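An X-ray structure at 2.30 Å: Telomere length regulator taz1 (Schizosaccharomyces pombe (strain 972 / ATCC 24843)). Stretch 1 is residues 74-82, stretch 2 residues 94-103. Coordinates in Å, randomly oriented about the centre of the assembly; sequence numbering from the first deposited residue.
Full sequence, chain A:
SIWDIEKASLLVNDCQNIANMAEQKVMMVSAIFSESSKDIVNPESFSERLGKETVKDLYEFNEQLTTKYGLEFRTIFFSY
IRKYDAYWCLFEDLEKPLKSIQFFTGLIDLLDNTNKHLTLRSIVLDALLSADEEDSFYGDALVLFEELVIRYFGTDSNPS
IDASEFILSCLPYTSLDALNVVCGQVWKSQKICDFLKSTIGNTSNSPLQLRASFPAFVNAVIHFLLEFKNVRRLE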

# COMPACT_ATOMS: atom_id res chain seq x y z
N ARG A 74 -2.43 -0.00 -8.82
CA ARG A 74 -1.19 0.72 -8.52
C ARG A 74 -0.12 -0.10 -7.83
O ARG A 74 1.00 0.37 -7.64
CB ARG A 74 -1.48 1.98 -7.69
CG ARG A 74 -2.44 2.92 -8.38
CD ARG A 74 -3.27 3.74 -7.39
NE ARG A 74 -2.96 5.15 -7.55
CZ ARG A 74 -2.15 5.81 -6.75
NH1 ARG A 74 -1.60 5.18 -5.72
NH2 ARG A 74 -1.89 7.10 -6.97
N THR A 75 -0.47 -1.32 -7.44
CA THR A 75 0.45 -2.13 -6.67
C THR A 75 0.00 -3.59 -6.75
O THR A 75 -0.92 -3.93 -7.48
CB THR A 75 0.46 -1.67 -5.20
OG1 THR A 75 1.41 -2.43 -4.46
CG2 THR A 75 -0.89 -1.91 -4.61
N ILE A 76 0.68 -4.44 -5.99
CA ILE A 76 0.46 -5.87 -6.04
C ILE A 76 -0.46 -6.32 -4.93
O ILE A 76 -0.31 -5.88 -3.79
CB ILE A 76 1.78 -6.59 -5.82
CG1 ILE A 76 2.79 -6.22 -6.90
CG2 ILE A 76 1.54 -8.09 -5.74
CD1 ILE A 76 2.35 -6.60 -8.29
N PHE A 77 -1.38 -7.22 -5.24
CA PHE A 77 -2.31 -7.70 -4.24
C PHE A 77 -2.16 -9.16 -3.91
O PHE A 77 -2.59 -10.04 -4.67
CB PHE A 77 -3.73 -7.38 -4.68
CG PHE A 77 -4.01 -5.93 -4.65
CD1 PHE A 77 -3.71 -5.14 -5.74
CD2 PHE A 77 -4.51 -5.34 -3.49
CE1 PHE A 77 -3.94 -3.78 -5.71
CE2 PHE A 77 -4.75 -3.99 -3.44
CZ PHE A 77 -4.46 -3.19 -4.55
N PHE A 78 -1.55 -9.41 -2.76
CA PHE A 78 -1.28 -10.76 -2.33
C PHE A 78 -2.55 -11.52 -2.01
O PHE A 78 -2.64 -12.73 -2.23
CB PHE A 78 -0.27 -10.79 -1.18
CG PHE A 78 1.12 -10.38 -1.61
CD1 PHE A 78 1.58 -9.10 -1.38
CD2 PHE A 78 1.94 -11.27 -2.27
CE1 PHE A 78 2.84 -8.71 -1.79
CE2 PHE A 78 3.20 -10.89 -2.68
CZ PHE A 78 3.65 -9.61 -2.44
N SER A 79 -3.57 -10.81 -1.53
CA SER A 79 -4.85 -11.48 -1.33
C SER A 79 -5.42 -11.96 -2.66
O SER A 79 -6.02 -13.02 -2.72
CB SER A 79 -5.86 -10.56 -0.65
OG SER A 79 -6.15 -9.42 -1.44
N TYR A 80 -5.23 -11.18 -3.71
CA TYR A 80 -5.77 -11.54 -5.01
C TYR A 80 -5.01 -12.74 -5.59
O TYR A 80 -5.61 -13.72 -6.00
CB TYR A 80 -5.65 -10.33 -5.93
CG TYR A 80 -6.25 -10.50 -7.30
CD1 TYR A 80 -7.48 -9.96 -7.60
CD2 TYR A 80 -5.55 -11.13 -8.31
CE1 TYR A 80 -8.03 -10.08 -8.85
CE2 TYR A 80 -6.09 -11.28 -9.58
CZ TYR A 80 -7.33 -10.74 -9.84
OH TYR A 80 -7.86 -10.85 -11.09
N ILE A 81 -3.68 -12.65 -5.60
CA ILE A 81 -2.81 -13.71 -6.05
C ILE A 81 -3.03 -15.01 -5.29
O ILE A 81 -2.99 -16.08 -5.89
CB ILE A 81 -1.35 -13.30 -5.89
CG1 ILE A 81 -1.04 -12.13 -6.83
CG2 ILE A 81 -0.44 -14.47 -6.17
CD1 ILE A 81 0.38 -11.64 -6.72
N ARG A 82 -3.28 -14.94 -3.99
CA ARG A 82 -3.53 -16.17 -3.23
C ARG A 82 -4.90 -16.75 -3.56
O ARG A 82 -5.08 -17.97 -3.59
CB ARG A 82 -3.43 -15.93 -1.73
CG ARG A 82 -3.78 -17.17 -0.89
CD ARG A 82 -3.78 -16.86 0.61
NE ARG A 82 -2.89 -15.76 0.91
CZ ARG A 82 -3.30 -14.54 1.20
NH1 ARG A 82 -4.59 -14.27 1.24
NH2 ARG A 82 -2.41 -13.59 1.44
N LEU A 94 7.57 -16.46 -6.83
CA LEU A 94 8.16 -15.13 -6.90
C LEU A 94 7.79 -14.19 -5.76
O LEU A 94 7.78 -12.98 -5.94
CB LEU A 94 7.77 -14.48 -8.22
CG LEU A 94 8.27 -15.18 -9.47
CD1 LEU A 94 7.64 -14.60 -10.72
CD2 LEU A 94 9.77 -15.06 -9.51
N GLU A 95 7.48 -14.73 -4.58
CA GLU A 95 7.00 -13.86 -3.51
C GLU A 95 8.02 -12.81 -3.10
O GLU A 95 7.68 -11.64 -2.95
CB GLU A 95 6.54 -14.67 -2.29
CG GLU A 95 5.76 -13.84 -1.31
CD GLU A 95 5.48 -14.57 -0.02
OE1 GLU A 95 4.57 -15.42 0.01
OE2 GLU A 95 6.17 -14.29 0.98
N LYS A 96 9.27 -13.23 -2.94
CA LYS A 96 10.36 -12.32 -2.55
C LYS A 96 10.45 -11.07 -3.44
O LYS A 96 10.42 -9.96 -2.92
CB LYS A 96 11.72 -13.05 -2.47
CG LYS A 96 11.67 -14.56 -2.17
CD LYS A 96 11.42 -15.42 -3.44
CE LYS A 96 11.60 -16.91 -3.18
NZ LYS A 96 13.02 -17.36 -3.28
N PRO A 97 10.57 -11.23 -4.77
CA PRO A 97 10.66 -9.98 -5.54
C PRO A 97 9.34 -9.22 -5.62
O PRO A 97 9.38 -8.02 -5.88
CB PRO A 97 11.07 -10.47 -6.93
CG PRO A 97 10.51 -11.82 -7.01
CD PRO A 97 10.71 -12.40 -5.64
N LEU A 98 8.21 -9.89 -5.44
CA LEU A 98 6.93 -9.18 -5.44
C LEU A 98 6.90 -8.20 -4.28
O LEU A 98 6.50 -7.05 -4.44
CB LEU A 98 5.75 -10.15 -5.39
CG LEU A 98 5.41 -10.80 -6.75
CD1 LEU A 98 4.45 -11.96 -6.59
CD2 LEU A 98 4.84 -9.79 -7.76
N LYS A 99 7.35 -8.64 -3.11
CA LYS A 99 7.40 -7.78 -1.92
C LYS A 99 8.24 -6.55 -2.18
O LYS A 99 7.90 -5.46 -1.71
CB LYS A 99 7.99 -8.53 -0.74
CG LYS A 99 7.25 -9.79 -0.38
CD LYS A 99 6.16 -9.54 0.64
CE LYS A 99 5.55 -10.87 1.05
NZ LYS A 99 4.50 -10.71 2.07
N SER A 100 9.32 -6.70 -2.94
CA SER A 100 10.16 -5.57 -3.28
C SER A 100 9.42 -4.55 -4.14
O SER A 100 9.45 -3.36 -3.85
CB SER A 100 11.45 -6.02 -3.98
OG SER A 100 12.27 -6.77 -3.11
N ILE A 101 8.75 -5.02 -5.19
CA ILE A 101 8.01 -4.12 -6.08
C ILE A 101 6.93 -3.35 -5.29
O ILE A 101 6.76 -2.14 -5.45
CB ILE A 101 7.34 -4.92 -7.23
CG1 ILE A 101 8.39 -5.65 -8.06
CG2 ILE A 101 6.52 -4.00 -8.12
CD1 ILE A 101 7.95 -7.02 -8.50
N GLN A 102 6.22 -4.06 -4.43
CA GLN A 102 5.17 -3.43 -3.64
C GLN A 102 5.75 -2.35 -2.70
O GLN A 102 5.17 -1.27 -2.55
CB GLN A 102 4.42 -4.51 -2.87
CG GLN A 102 3.32 -4.00 -1.97
CD GLN A 102 2.81 -5.09 -1.05
OE1 GLN A 102 3.52 -5.52 -0.14
NE2 GLN A 102 1.58 -5.54 -1.28
N PHE A 103 6.90 -2.64 -2.10
CA PHE A 103 7.64 -1.70 -1.24
C PHE A 103 7.82 -0.39 -1.97
O PHE A 103 7.45 0.68 -1.48
CB PHE A 103 9.02 -2.27 -0.90
CG PHE A 103 9.59 -1.77 0.40
CD1 PHE A 103 9.82 -2.65 1.44
CD2 PHE A 103 9.91 -0.43 0.57
CE1 PHE A 103 10.35 -2.20 2.64
CE2 PHE A 103 10.43 0.02 1.76
CZ PHE A 103 10.65 -0.87 2.80

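Two segments of one chain meet here, a loop that turns into a helix (74-82) and a second stretch (94-103) in which L94 is the N-cap of a helix running from 95. The helical parts, 78-82 and 95-103, run in roughly opposite directions, with 149° between their N-to-C vectors, but their axes come no closer than 12.9 Å. At this spacing the helical parts meet through side chains, above all the ring of F78. The loop lies nearer, and the CA atoms of T75 and Q102 are 5.8 Å apart, whereas those of F78 and E95 are separated by 8.9 Å. Together the two stretches bury 402 Å² of surface.

R74 stays out of reach, so the contact opens with T75. Its CA-to-CB bond points sideways, and T75 OG1 lies 3.5 Å from Q102 CG. This is a packing contact with an aliphatic carbon; the hydroxyl finds its hydrogen bond with a residue just beyond the stretches. A small side chain suits this place, where the backbones are close.

I76 contributes both backbone and side chain. I76 O accepts a hydrogen bond from Q102 NE2, at 3.2 Å and with an N-H...O angle of 139°, somewhat bent. Because I76 lies in the loop before the helix, this carbonyl is available to a side-chain donor, and glutamine supplies an amide at the end of a flexible chain, here with chi1 and chi2 both t. The CA-to-CB bond of I76 points toward the partner helix, and I76 CD1 meets L98 CD2 at 4.1 Å, an apolar pairing of two branched residues.

F77 directs its CA-to-CB bond away and occupies the N-cap position. F77 O accepts the backbone hydrogen bond from I81 N at 3.0 Å, helping to start the first turn of the helix.

F78 is the centrepiece, with 107 Å² covered by the other stretch. Its side chain, in the m rotamer, is a knob set among E95, L98, K99 and Q102, and the large flat ring helps span the distance between the helices. F78 CZ packs 3.7 Å from L98 CB, while F78 CE2 lies 4.1 Å from the aliphatic E95 CG, whose carboxylate is hydrogen-bonded elsewhere in the structure. At the ring edge, F78 CE1 is 3.4 Å from Q102 NE2, the same nitrogen that bonds to I76. Over one face comes K99: its CA-to-CB bond points away, yet the chain bends back so that NZ stands over the ring centroid, only 9° off the normal. This is a cation-pi interaction, in which the positive charge faces the electron-rich pi cloud and the methylenes add apolar contact, K99 CD lying 4.0 Å from F78 CZ.

S79 and Y80 are out of reach. About one turn after F78, the CA-to-CB bond of I81 again points toward the partner, and I81 CD1 touches L98 CD1 at 4.1 Å. L98 thus meets all three: its CB packs on F78, CD2 reaches I76, and CD1 reaches I81 while also nearing the F78 ring, which suits a branched leucine. R82, out of reach, closes the stretch.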